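Local coordinates for proteolytically activated form of PPO4 Tyrosinase (Agaricus bisporus var. bisporus H97, PDB 4OUA), which uses a pair of copper ions to hydroxylate monophenols and oxidise the resulting o-diphenols to o-quinones, the first step of melanin synthesis, at residues Phe28-Arg33 against Lys117-Ala122; Arg216-Asn221 against His250-Gly255; Asn221-Asn226 against Asp286-Leu291. All coordinates share one frame; numbering follows the deposited sequence.

Contact 1: Phe28-Arg33 against Lys117-Ala122; sequences FTLYIR and KEWAQA. With TEW (6-tungstotellurate(VI)), chain G.
Leu30 and Thr29 meet the six-membered end of the Trp119 indole, showing how one large side chain can bridge helices set well apart. Leu30 CG lies at the indole edge, in its plane and 3.9 Å from Trp119 CE3, whereas Leu30 CD2 approaches the same atom obliquely. The other methyl, Leu30 CD1, reaches the partner helix itself, touching Ala122 CB at 3.7 Å and lying near the Trp119 carbonyl oxygen. Thr29 crosses the indole roughly at a right angle, its CB 3.8 Å from Trp119 CH2. With CG2 anti to the backbone N, Thr29 presents a methyl to CH2 and CZ3, and OG1 turns back to bond Glu25 O and Thr152 N.

Farther out, Phe112 stacks on Trp119 and Lys26 adds a cation-pi contact; both help to hold the indole in place. The bound tungstotellurate sits at the N-terminal end of helix 116-125, where backbone amides can meet an anion: Glu118 N donates to its O18 at 2.8 Å, and His115 ND1 binds it too. The axes of the two segments pass 10.8 Å apart at -70°, a steep helix-helix crossing filled by tryptophan and leucine.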
loop_
_atom_site.group_PDB
_atom_site.type_symbol
_atom_site.label_atom_id
_atom_site.label_comp_id
_atom_site.label_asym_id
_atom_site.label_seq_id
_atom_site.Cartn_x
_atom_site.Cartn_y
_atom_site.Cartn_z
ATOM N N PHE A 28 17.417 2.448 -0.418
ATOM C CA PHE A 28 17.047 2.209 -1.807
ATOM C C PHE A 28 17.633 0.898 -2.318
ATOM O O PHE A 28 16.950 0.128 -2.990
ATOM C CB PHE A 28 17.499 3.372 -2.692
ATOM C CG PHE A 28 17.011 3.280 -4.109
ATOM C CD1 PHE A 28 15.664 3.422 -4.400
ATOM C CD2 PHE A 28 17.897 3.060 -5.149
ATOM C CE1 PHE A 28 15.209 3.339 -5.704
ATOM C CE2 PHE A 28 17.449 2.977 -6.455
ATOM C CZ PHE A 28 16.103 3.116 -6.733
ATOM N N THR A 29 18.899 0.650 -1.994
ATOM C CA THR A 29 19.564 -0.590 -2.377
ATOM C C THR A 29 18.871 -1.804 -1.768
ATOM O O THR A 29 18.645 -2.806 -2.447
ATOM C CB THR A 29 21.041 -0.601 -1.945
ATOM O OG1 THR A 29 21.779 0.347 -2.727
ATOM C CG2 THR A 29 21.639 -1.984 -2.140
ATOM N N LEU A 30 18.540 -1.709 -0.485
ATOM C CA LEU A 30 17.894 -2.810 0.219
ATOM C C LEU A 30 16.500 -3.072 -0.333
ATOM O O LEU A 30 16.049 -4.215 -0.386
ATOM C CB LEU A 30 17.818 -2.522 1.721
ATOM C CG LEU A 30 19.125 -2.653 2.506
ATOM C CD1 LEU A 30 18.897 -2.368 3.984
ATOM C CD2 LEU A 30 19.730 -4.035 2.309
ATOM N N TYR A 31 15.826 -2.006 -0.749
ATOM C CA TYR A 31 14.472 -2.114 -1.276
ATOM C C TYR A 31 14.471 -2.777 -2.652
ATOM O O TYR A 31 13.636 -3.633 -2.937
ATOM C CB TYR A 31 13.812 -0.735 -1.343
ATOM C CG TYR A 31 12.325 -0.782 -1.604
ATOM C CD1 TYR A 31 11.430 -1.053 -0.576
ATOM C CD2 TYR A 31 11.813 -0.557 -2.876
ATOM C CE1 TYR A 31 10.068 -1.099 -0.807
ATOM C CE2 TYR A 31 10.452 -0.602 -3.118
ATOM C CZ TYR A 31 9.584 -0.872 -2.078
ATOM O OH TYR A 31 8.228 -0.920 -2.310
ATOM N N ILE A 32 15.414 -2.377 -3.501
ATOM C CA ILE A 32 15.534 -2.942 -4.841
ATOM C C ILE A 32 15.941 -4.412 -4.791
ATOM O O ILE A 32 15.484 -5.222 -5.601
ATOM C CB ILE A 32 16.558 -2.168 -5.690
ATOM C CG1 ILE A 32 16.161 -0.694 -5.801
ATOM C CG2 ILE A 32 16.690 -2.797 -7.069
ATOM C CD1 ILE A 32 14.829 -0.467 -6.478
ATOM N N ARG A 33 16.802 -4.752 -3.839
ATOM C CA ARG A 33 17.241 -6.131 -3.670
ATOM C C ARG A 33 16.128 -7.003 -3.095
ATOM O O ARG A 33 15.846 -8.084 -3.612
ATOM C CB ARG A 33 18.474 -6.198 -2.766
ATOM C CG ARG A 33 19.733 -5.605 -3.376
ATOM C CD ARG A 33 20.115 -6.317 -4.664
ATOM N NE ARG A 33 21.503 -6.061 -5.041
ATOM C CZ ARG A 33 22.070 -6.503 -6.161
ATOM N NH1 ARG A 33 21.367 -7.221 -7.026
ATOM N NH2 ARG A 33 23.340 -6.222 -6.417
ATOM N N LYS A 117 27.267 -4.208 9.545
ATOM C CA LYS A 117 26.412 -3.679 10.605
ATOM C C LYS A 117 25.469 -2.600 10.080
ATOM O O LYS A 117 24.263 -2.652 10.321
ATOM C CB LYS A 117 27.254 -3.116 11.753
ATOM C CG LYS A 117 27.726 -4.158 12.755
ATOM C CD LYS A 117 28.731 -3.560 13.728
ATOM C CE LYS A 117 28.202 -2.281 14.357
ATOM N NZ LYS A 117 29.231 -1.606 15.195
ATOM N N GLU A 118 26.023 -1.625 9.364
ATOM C CA GLU A 118 25.226 -0.518 8.848
ATOM C C GLU A 118 24.168 -0.996 7.858
ATOM O O GLU A 118 23.085 -0.420 7.776
ATOM C CB GLU A 118 26.123 0.536 8.194
ATOM C CG GLU A 118 26.771 1.493 9.187
ATOM C CD GLU A 118 27.494 2.640 8.506
ATOM O OE1 GLU A 118 27.807 2.522 7.302
ATOM O OE2 GLU A 118 27.744 3.665 9.177
ATOM N N TRP A 119 24.480 -2.049 7.110
ATOM C CA TRP A 119 23.495 -2.651 6.223
ATOM C C TRP A 119 22.477 -3.435 7.042
ATOM O O TRP A 119 21.304 -3.521 6.679
ATOM C CB TRP A 119 24.166 -3.555 5.184
ATOM C CG TRP A 119 24.877 -2.788 4.115
ATOM C CD1 TRP A 119 26.222 -2.607 3.990
ATOM C CD2 TRP A 119 24.275 -2.079 3.027
ATOM N NE1 TRP A 119 26.497 -1.835 2.889
ATOM C CE2 TRP A 119 25.317 -1.496 2.280
ATOM C CE3 TRP A 119 22.955 -1.882 2.609
ATOM C CZ2 TRP A 119 25.082 -0.731 1.139
ATOM C CZ3 TRP A 119 22.723 -1.122 1.477
ATOM C CH2 TRP A 119 23.781 -0.558 0.754
ATOM N N ALA A 120 22.933 -4.000 8.154
ATOM C CA ALA A 120 22.048 -4.726 9.053
ATOM C C ALA A 120 21.110 -3.762 9.770
ATOM O O ALA A 120 19.937 -4.067 9.985
ATOM C CB ALA A 120 22.853 -5.531 10.056
ATOM N N GLN A 121 21.631 -2.594 10.132
ATOM C CA GLN A 121 20.839 -1.578 10.815
ATOM C C GLN A 121 19.851 -0.919 9.860
ATOM O O GLN A 121 18.725 -0.601 10.240
ATOM C CB GLN A 121 21.746 -0.518 11.441
ATOM C CG GLN A 121 20.997 0.561 12.204
ATOM C CD GLN A 121 20.240 0.008 13.396
ATOM O OE1 GLN A 121 20.837 -0.361 14.407
ATOM N NE2 GLN A 121 18.919 -0.055 13.281
ATOM N N ALA A 122 20.282 -0.716 8.618
ATOM C CA ALA A 122 19.432 -0.116 7.598
ATOM C C ALA A 122 18.219 -0.996 7.322
ATOM O O ALA A 122 17.111 -0.499 7.125
ATOM C CB ALA A 122 20.221 0.122 6.319
HETATM O O1 TEW G . 32.751 0.022 7.464
HETATM O O2 TEW G . 34.854 -1.018 8.550
HETATM O O3 TEW G . 34.077 1.780 8.774
HETATM O O4 TEW G . 35.003 -0.669 6.058
HETATM O O5 TEW G . 36.482 1.202 7.624
HETATM O O6 TEW G . 34.385 1.962 6.026
HETATM O O7 TEW G . 32.572 -0.103 10.043
HETATM O O8 TEW G . 31.797 2.743 7.454
HETATM O O9 TEW G . 31.938 2.753 10.213
HETATM O O10 TEW G . 30.464 0.795 8.890
HETATM O O11 TEW G . 33.313 -2.882 9.897
HETATM O O12 TEW G . 31.137 -1.954 8.875
HETATM O O13 TEW G . 33.258 -2.698 7.283
HETATM O O14 TEW G . 35.348 -3.774 8.164
HETATM O O15 TEW G . 37.174 -2.054 7.063
HETATM O O16 TEW G . 35.376 -3.282 5.387
HETATM O O17 TEW G . 31.000 -1.941 11.404
HETATM O O18 TEW G . 28.689 -0.977 10.092
HETATM O O19 TEW G . 30.262 0.632 11.674
HETATM O O20 TEW G . 31.749 -4.623 8.872
HETATM O O21 TEW G . 29.615 -4.065 10.284
HETATM O O22 TEW G . 31.890 -4.563 11.732
HETATM O O23 TEW G . 34.151 -5.670 9.675
HETATM O O31 TEW G . 33.541 -5.574 6.987
HETATM TE TE1 TEW G . 32.980 -1.427 8.699
HETATM W W1 TEW G . 34.830 0.846 7.252
HETATM W W2 TEW G . 32.144 1.739 8.835
HETATM W W3 TEW G . 35.497 -2.383 6.862
HETATM W W4 TEW G . 30.311 -0.454 10.325
HETATM W W5 TEW G . 31.273 -3.601 10.452
HETATM W W6 TEW G . 33.622 -4.600 8.406
#

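Contact 2: Arg216-Asn221 against His250-Gly255; sequences REKTYN and HDDIHG. With CU1 (copper (I) ion), chain D.
Lys218 and Asp252 join two helices through their side chains alone, an example of how a long side chain can bridge a wide gap: the nearest CA atoms, those of these two residues, are 9.6 Å apart. Lys218 stays extended as far as CE and then bends at the last torsion (chi4 73°), lying across the carboxylate at about a right angle. CD, CE and NZ all gather round Asp252 OD2, with NZ at 3.5 Å in a loose salt bridge and CE at 3.2 Å.

The helix that carries this aspartate also supplies the His-x3-His pair of the second copper site in the tyrosinase four-helix bundle. His250 NE2 and His254 NE2 each bind the copper at 2.0 Å, a water lies 2.3 Å from the metal, and His282 completes the protein ligands. The shared metal draws His250 NE2 to the edge of the His254 ring, in its plane. His250 adopts an unusual first torsion of 148°, departing from the staggered positions, and its ND1 makes a weak bond to Asp251 OD1. Asp251 OD2 is in turn hydrogen-bonded to His235 ND1.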
loop_
_atom_site.group_PDB
_atom_site.type_symbol
_atom_site.label_atom_id
_atom_site.label_comp_id
_atom_site.label_asym_id
_atom_site.label_seq_id
_atom_site.Cartn_x
_atom_site.Cartn_y
_atom_site.Cartn_z
ATOM N N ARG A 216 -4.598 17.389 -5.485
ATOM C CA ARG A 216 -4.251 18.072 -4.244
ATOM C C ARG A 216 -5.500 18.613 -3.554
ATOM O O ARG A 216 -5.627 18.540 -2.332
ATOM C CB ARG A 216 -3.264 19.213 -4.505
ATOM C CG ARG A 216 -3.047 20.108 -3.294
ATOM C CD ARG A 216 -2.088 21.251 -3.584
ATOM N NE ARG A 216 -0.723 20.783 -3.805
ATOM C CZ ARG A 216 0.342 21.577 -3.834
ATOM N NH1 ARG A 216 0.200 22.882 -3.649
ATOM N NH2 ARG A 216 1.548 21.068 -4.042
ATOM N N GLU A 217 -6.419 19.154 -4.347
ATOM C CA GLU A 217 -7.661 19.701 -3.817
ATOM C C GLU A 217 -8.561 18.602 -3.260
ATOM O O GLU A 217 -9.182 18.774 -2.211
ATOM C CB GLU A 217 -8.399 20.491 -4.898
ATOM C CG GLU A 217 -7.667 21.743 -5.353
ATOM C CD GLU A 217 -8.440 22.522 -6.398
ATOM O OE1 GLU A 217 -9.114 21.887 -7.238
ATOM O OE2 GLU A 217 -8.379 23.770 -6.376
ATOM N N LYS A 218 -8.631 17.476 -3.964
ATOM C CA LYS A 218 -9.407 16.337 -3.492
ATOM C C LYS A 218 -8.862 15.820 -2.164
ATOM O O LYS A 218 -9.624 15.503 -1.250
ATOM C CB LYS A 218 -9.408 15.207 -4.523
ATOM C CG LYS A 218 -10.282 15.448 -5.741
ATOM C CD LYS A 218 -10.605 14.127 -6.427
ATOM C CE LYS A 218 -11.327 14.329 -7.749
ATOM N NZ LYS A 218 -10.416 14.843 -8.809
ATOM N N THR A 219 -7.537 15.736 -2.069
ATOM C CA THR A 219 -6.882 15.232 -0.868
ATOM C C THR A 219 -7.087 16.173 0.311
ATOM O O THR A 219 -7.311 15.732 1.436
ATOM C CB THR A 219 -5.376 15.030 -1.090
ATOM O OG1 THR A 219 -5.168 14.160 -2.211
ATOM C CG2 THR A 219 -4.735 14.420 0.146
ATOM N N TYR A 220 -7.006 17.470 0.040
ATOM C CA TYR A 220 -7.204 18.490 1.064
ATOM C C TYR A 220 -8.571 18.353 1.726
ATOM O O TYR A 220 -8.668 18.237 2.948
ATOM C CB TYR A 220 -7.044 19.886 0.457
ATOM C CG TYR A 220 -7.206 21.018 1.443
ATOM C CD1 TYR A 220 -6.180 21.359 2.314
ATOM C CD2 TYR A 220 -8.383 21.755 1.497
ATOM C CE1 TYR A 220 -6.325 22.397 3.217
ATOM C CE2 TYR A 220 -8.535 22.797 2.397
ATOM C CZ TYR A 220 -7.504 23.112 3.254
ATOM O OH TYR A 220 -7.653 24.145 4.149
ATOM N N ASN A 221 -9.624 18.355 0.913
ATOM C CA ASN A 221 -10.990 18.272 1.421
ATOM C C ASN A 221 -11.272 16.957 2.138
ATOM O O ASN A 221 -12.115 16.897 3.033
ATOM C CB ASN A 221 -11.992 18.460 0.281
ATOM C CG ASN A 221 -11.882 19.822 -0.374
ATOM O OD1 ASN A 221 -11.724 20.839 0.303
ATOM N ND2 ASN A 221 -11.958 19.849 -1.699
ATOM N N HIS A 250 -8.860 7.753 -2.941
ATOM C CA HIS A 250 -7.918 6.666 -3.172
ATOM C C HIS A 250 -8.138 5.995 -4.527
ATOM O O HIS A 250 -7.200 5.473 -5.132
ATOM C CB HIS A 250 -8.034 5.640 -2.041
ATOM C CG HIS A 250 -7.768 4.231 -2.468
ATOM N ND1 HIS A 250 -8.772 3.365 -2.847
ATOM C CD2 HIS A 250 -6.613 3.533 -2.566
ATOM C CE1 HIS A 250 -8.244 2.197 -3.167
ATOM N NE2 HIS A 250 -6.935 2.273 -3.010
ATOM N N ASP A 251 -9.373 6.018 -5.001
ATOM C CA ASP A 251 -9.733 5.361 -6.254
ATOM C C ASP A 251 -9.121 6.053 -7.468
ATOM O O ASP A 251 -8.784 5.399 -8.454
ATOM C CB ASP A 251 -11.254 5.303 -6.412
ATOM C CG ASP A 251 -11.915 4.413 -5.380
ATOM O OD1 ASP A 251 -11.241 3.496 -4.864
ATOM O OD2 ASP A 251 -13.111 4.628 -5.090
ATOM N N ASP A 252 -8.980 7.372 -7.392
ATOM C CA ASP A 252 -8.465 8.158 -8.511
ATOM C C ASP A 252 -7.047 7.750 -8.907
ATOM O O ASP A 252 -6.678 7.825 -10.079
ATOM C CB ASP A 252 -8.497 9.651 -8.174
ATOM C CG ASP A 252 -9.909 10.210 -8.124
ATOM O OD1 ASP A 252 -10.842 9.446 -7.794
ATOM O OD2 ASP A 252 -10.085 11.413 -8.414
ATOM N N ILE A 253 -6.253 7.320 -7.933
ATOM C CA ILE A 253 -4.869 6.947 -8.205
ATOM C C ILE A 253 -4.784 5.612 -8.936
ATOM O O ILE A 253 -3.885 5.402 -9.748
ATOM C CB ILE A 253 -4.036 6.870 -6.915
ATOM C CG1 ILE A 253 -4.125 8.189 -6.144
ATOM C CG2 ILE A 253 -2.588 6.537 -7.242
ATOM C CD1 ILE A 253 -3.641 9.386 -6.930
ATOM N N HIS A 254 -5.704 4.723 -8.651
ATOM C CA HIS A 254 -5.766 3.446 -9.356
ATOM C C HIS A 254 -6.170 3.667 -10.807
ATOM O O HIS A 254 -5.691 2.979 -11.707
ATOM C CB HIS A 254 -6.743 2.488 -8.670
ATOM C CG HIS A 254 -6.194 1.851 -7.430
ATOM N ND1 HIS A 254 -5.213 0.884 -7.462
ATOM C CD2 HIS A 254 -6.492 2.042 -6.122
ATOM C CE1 HIS A 254 -4.928 0.508 -6.228
ATOM N NE2 HIS A 254 -5.687 1.197 -5.395
ATOM N N GLY A 255 -7.064 4.625 -11.036
ATOM C CA GLY A 255 -7.515 4.959 -12.373
ATOM C C GLY A 255 -6.433 5.612 -13.209
ATOM O O GLY A 255 -6.242 5.261 -14.371
HETATM CU CU CU1 D . -6.307 0.509 -3.631
HETATM O O HOH W 1 -7.793 -1.192 -3.399
#

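Contact 3: Asn221-Asn226 against Asp286-Leu291; sequences NMLKFN and DRHLSL
Leu223 and Met222 close on His288 from the last turn of helix 201-224, a case of neighbouring residues sharing one target. The van der Waals contacts come first. Leu223 CD2 settles against the backbone and root of the histidine, 3.6 Å from His288 O and 3.8 Å from His288 CB, with a looser approach to Leu291 CB at 4.5 Å.

The sulfur-aromatic contact is Met222's. Its CG is anti to the backbone N (chi1 173°), and two further bends carry the chain to the imidazole, where CE reaches His288 ND1 at 3.5 Å. The sulfur lies farther off, SD being 5.2 Å from the ring centroid and oblique to it. Replacing His288 with an alanine would probably leave the Met222 methyl without its ring partner and freer to turn.

Polar bonds gather where the helix ends. Asn226 ND2 bonds Asn244 O, while Asn226 N and O pair with Tyr296 OH and Trp292 NE1, beyond the end of 286-291. Leu246 touches both Met222 and His288. Helix 201-224 thus packs against helix 277-295 of the copper-binding bundle, near the site of His250 and His282; the His288 and His250 side chains are about 7 Å apart.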
loop_
_atom_site.group_PDB
_atom_site.type_symbol
_atom_site.label_atom_id
_atom_site.label_comp_id
_atom_site.label_asym_id
_atom_site.label_seq_id
_atom_site.Cartn_x
_atom_site.Cartn_y
_atom_site.Cartn_z
ATOM N N ASN A 221 -9.624 18.355 0.913
ATOM C CA ASN A 221 -10.990 18.272 1.421
ATOM C C ASN A 221 -11.272 16.957 2.138
ATOM O O ASN A 221 -12.115 16.897 3.033
ATOM C CB ASN A 221 -11.992 18.460 0.281
ATOM C CG ASN A 221 -11.882 19.822 -0.374
ATOM O OD1 ASN A 221 -11.724 20.839 0.303
ATOM N ND2 ASN A 221 -11.958 19.849 -1.699
ATOM N N MET A 222 -10.564 15.906 1.741
ATOM C CA MET A 222 -10.731 14.594 2.355
ATOM C C MET A 222 -10.191 14.590 3.777
ATOM O O MET A 222 -10.844 14.105 4.701
ATOM C CB MET A 222 -10.034 13.521 1.515
ATOM C CG MET A 222 -9.991 12.138 2.151
ATOM S SD MET A 222 -8.477 11.839 3.086
ATOM C CE MET A 222 -7.235 12.223 1.855
ATOM N N LEU A 223 -8.995 15.147 3.943
ATOM C CA LEU A 223 -8.309 15.151 5.229
ATOM C C LEU A 223 -8.976 16.066 6.253
ATOM O O LEU A 223 -9.147 15.692 7.413
ATOM C CB LEU A 223 -6.850 15.569 5.039
ATOM C CG LEU A 223 -5.977 14.601 4.236
ATOM C CD1 LEU A 223 -4.622 15.219 3.921
ATOM C CD2 LEU A 223 -5.810 13.289 4.991
ATOM N N LYS A 224 -9.356 17.264 5.819
ATOM C CA LYS A 224 -9.863 18.279 6.737
ATOM C C LYS A 224 -11.331 18.093 7.110
ATOM O O LYS A 224 -11.714 18.318 8.256
ATOM C CB LYS A 224 -9.670 19.676 6.139
ATOM C CG LYS A 224 -8.218 20.078 5.947
ATOM C CD LYS A 224 -8.040 21.571 6.150
ATOM C CE LYS A 224 -8.472 21.980 7.550
ATOM N NZ LYS A 224 -8.266 23.432 7.809
ATOM N N PHE A 225 -12.150 17.686 6.145
ATOM C CA PHE A 225 -13.596 17.679 6.347
ATOM C C PHE A 225 -14.200 16.279 6.341
ATOM O O PHE A 225 -14.713 15.816 5.323
ATOM C CB PHE A 225 -14.267 18.544 5.280
ATOM C CG PHE A 225 -13.608 19.881 5.094
ATOM C CD1 PHE A 225 -13.742 20.873 6.052
ATOM C CD2 PHE A 225 -12.848 20.143 3.967
ATOM C CE1 PHE A 225 -13.134 22.104 5.887
ATOM C CE2 PHE A 225 -12.240 21.372 3.796
ATOM C CZ PHE A 225 -12.383 22.354 4.757
ATOM N N ASN A 226 -14.140 15.622 7.495
ATOM C CA ASN A 226 -14.717 14.294 7.692
ATOM C C ASN A 226 -14.926 14.008 9.175
ATOM O O ASN A 226 -14.037 13.478 9.841
ATOM C CB ASN A 226 -13.826 13.210 7.081
ATOM C CG ASN A 226 -14.108 12.980 5.613
ATOM O OD1 ASN A 226 -15.118 12.376 5.250
ATOM N ND2 ASN A 226 -13.209 13.452 4.757
ATOM N N ASP A 286 -2.377 5.155 3.962
ATOM C CA ASP A 286 -2.308 4.904 5.392
ATOM C C ASP A 286 -1.822 6.147 6.128
ATOM O O ASP A 286 -2.208 6.390 7.271
ATOM C CB ASP A 286 -1.390 3.719 5.688
ATOM C CG ASP A 286 -1.442 3.291 7.138
ATOM O OD1 ASP A 286 -2.321 2.476 7.485
ATOM O OD2 ASP A 286 -0.604 3.770 7.932
ATOM N N ARG A 287 -0.976 6.930 5.465
ATOM C CA ARG A 287 -0.470 8.167 6.048
ATOM C C ARG A 287 -1.596 9.181 6.194
ATOM O O ARG A 287 -1.623 9.964 7.142
ATOM C CB ARG A 287 0.658 8.753 5.197
ATOM C CG ARG A 287 1.353 9.943 5.838
ATOM C CD ARG A 287 2.506 10.442 4.987
ATOM N NE ARG A 287 2.036 11.175 3.816
ATOM C CZ ARG A 287 2.029 12.499 3.721
ATOM N NH1 ARG A 287 2.476 13.240 4.724
ATOM N NH2 ARG A 287 1.582 13.083 2.619
ATOM N N HIS A 288 -2.521 9.160 5.239
ATOM C CA HIS A 288 -3.698 10.015 5.291
ATOM C C HIS A 288 -4.525 9.683 6.525
ATOM O O HIS A 288 -5.015 10.574 7.220
ATOM C CB HIS A 288 -4.541 9.853 4.023
ATOM C CG HIS A 288 -3.916 10.451 2.801
ATOM N ND1 HIS A 288 -4.405 10.231 1.532
ATOM C CD2 HIS A 288 -2.846 11.270 2.655
ATOM C CE1 HIS A 288 -3.663 10.886 0.655
ATOM N NE2 HIS A 288 -2.710 11.523 1.311
ATOM N N LEU A 289 -4.669 8.389 6.791
ATOM C CA LEU A 289 -5.399 7.925 7.961
ATOM C C LEU A 289 -4.738 8.422 9.243
ATOM O O LEU A 289 -5.419 8.833 10.180
ATOM C CB LEU A 289 -5.487 6.399 7.963
ATOM C CG LEU A 289 -6.316 5.769 9.080
ATOM C CD1 LEU A 289 -7.736 6.301 9.050
ATOM C CD2 LEU A 289 -6.304 4.256 8.952
ATOM N N SER A 290 -3.408 8.388 9.274
ATOM C CA SER A 290 -2.655 8.873 10.427
ATOM C C SER A 290 -2.844 10.375 10.610
ATOM O O SER A 290 -3.021 10.852 11.730
ATOM C CB SER A 290 -1.166 8.548 10.279
ATOM O OG SER A 290 -0.935 7.151 10.337
ATOM N N LEU A 291 -2.804 11.114 9.504
ATOM C CA LEU A 291 -2.991 12.561 9.536
ATOM C C LEU A 291 -4.412 12.921 9.951
ATOM O O LEU A 291 -4.626 13.828 10.757
ATOM C CB LEU A 291 -2.675 13.177 8.173
ATOM C CG LEU A 291 -1.203 13.239 7.764
ATOM C CD1 LEU A 291 -1.055 13.914 6.409
ATOM C CD2 LEU A 291 -0.385 13.966 8.816
#

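How the contacts relate
The three contacts illustrate how chemistry follows position. Contacts 1 and 3 are buried and apolar, whereas contact 2 is a surface contact carried by opposite charges. Contacts 2 and 3 share Asn221 and helix 201-224, and their centres are 11 Å apart; Thr219 CG2 of contact 2 packs 3.7 Å from His288 NE2 of contact 3. From this common helix, contact 2 reaches helix 246-258 and contact 3 reaches helix 277-295, the two helices that provide the ligands of one copper. Contact 1, between helices 25-39 and 116-125, stands apart, its nearest atoms about 13 Å from contact 3, and its bound polyanion lies away from the copper site.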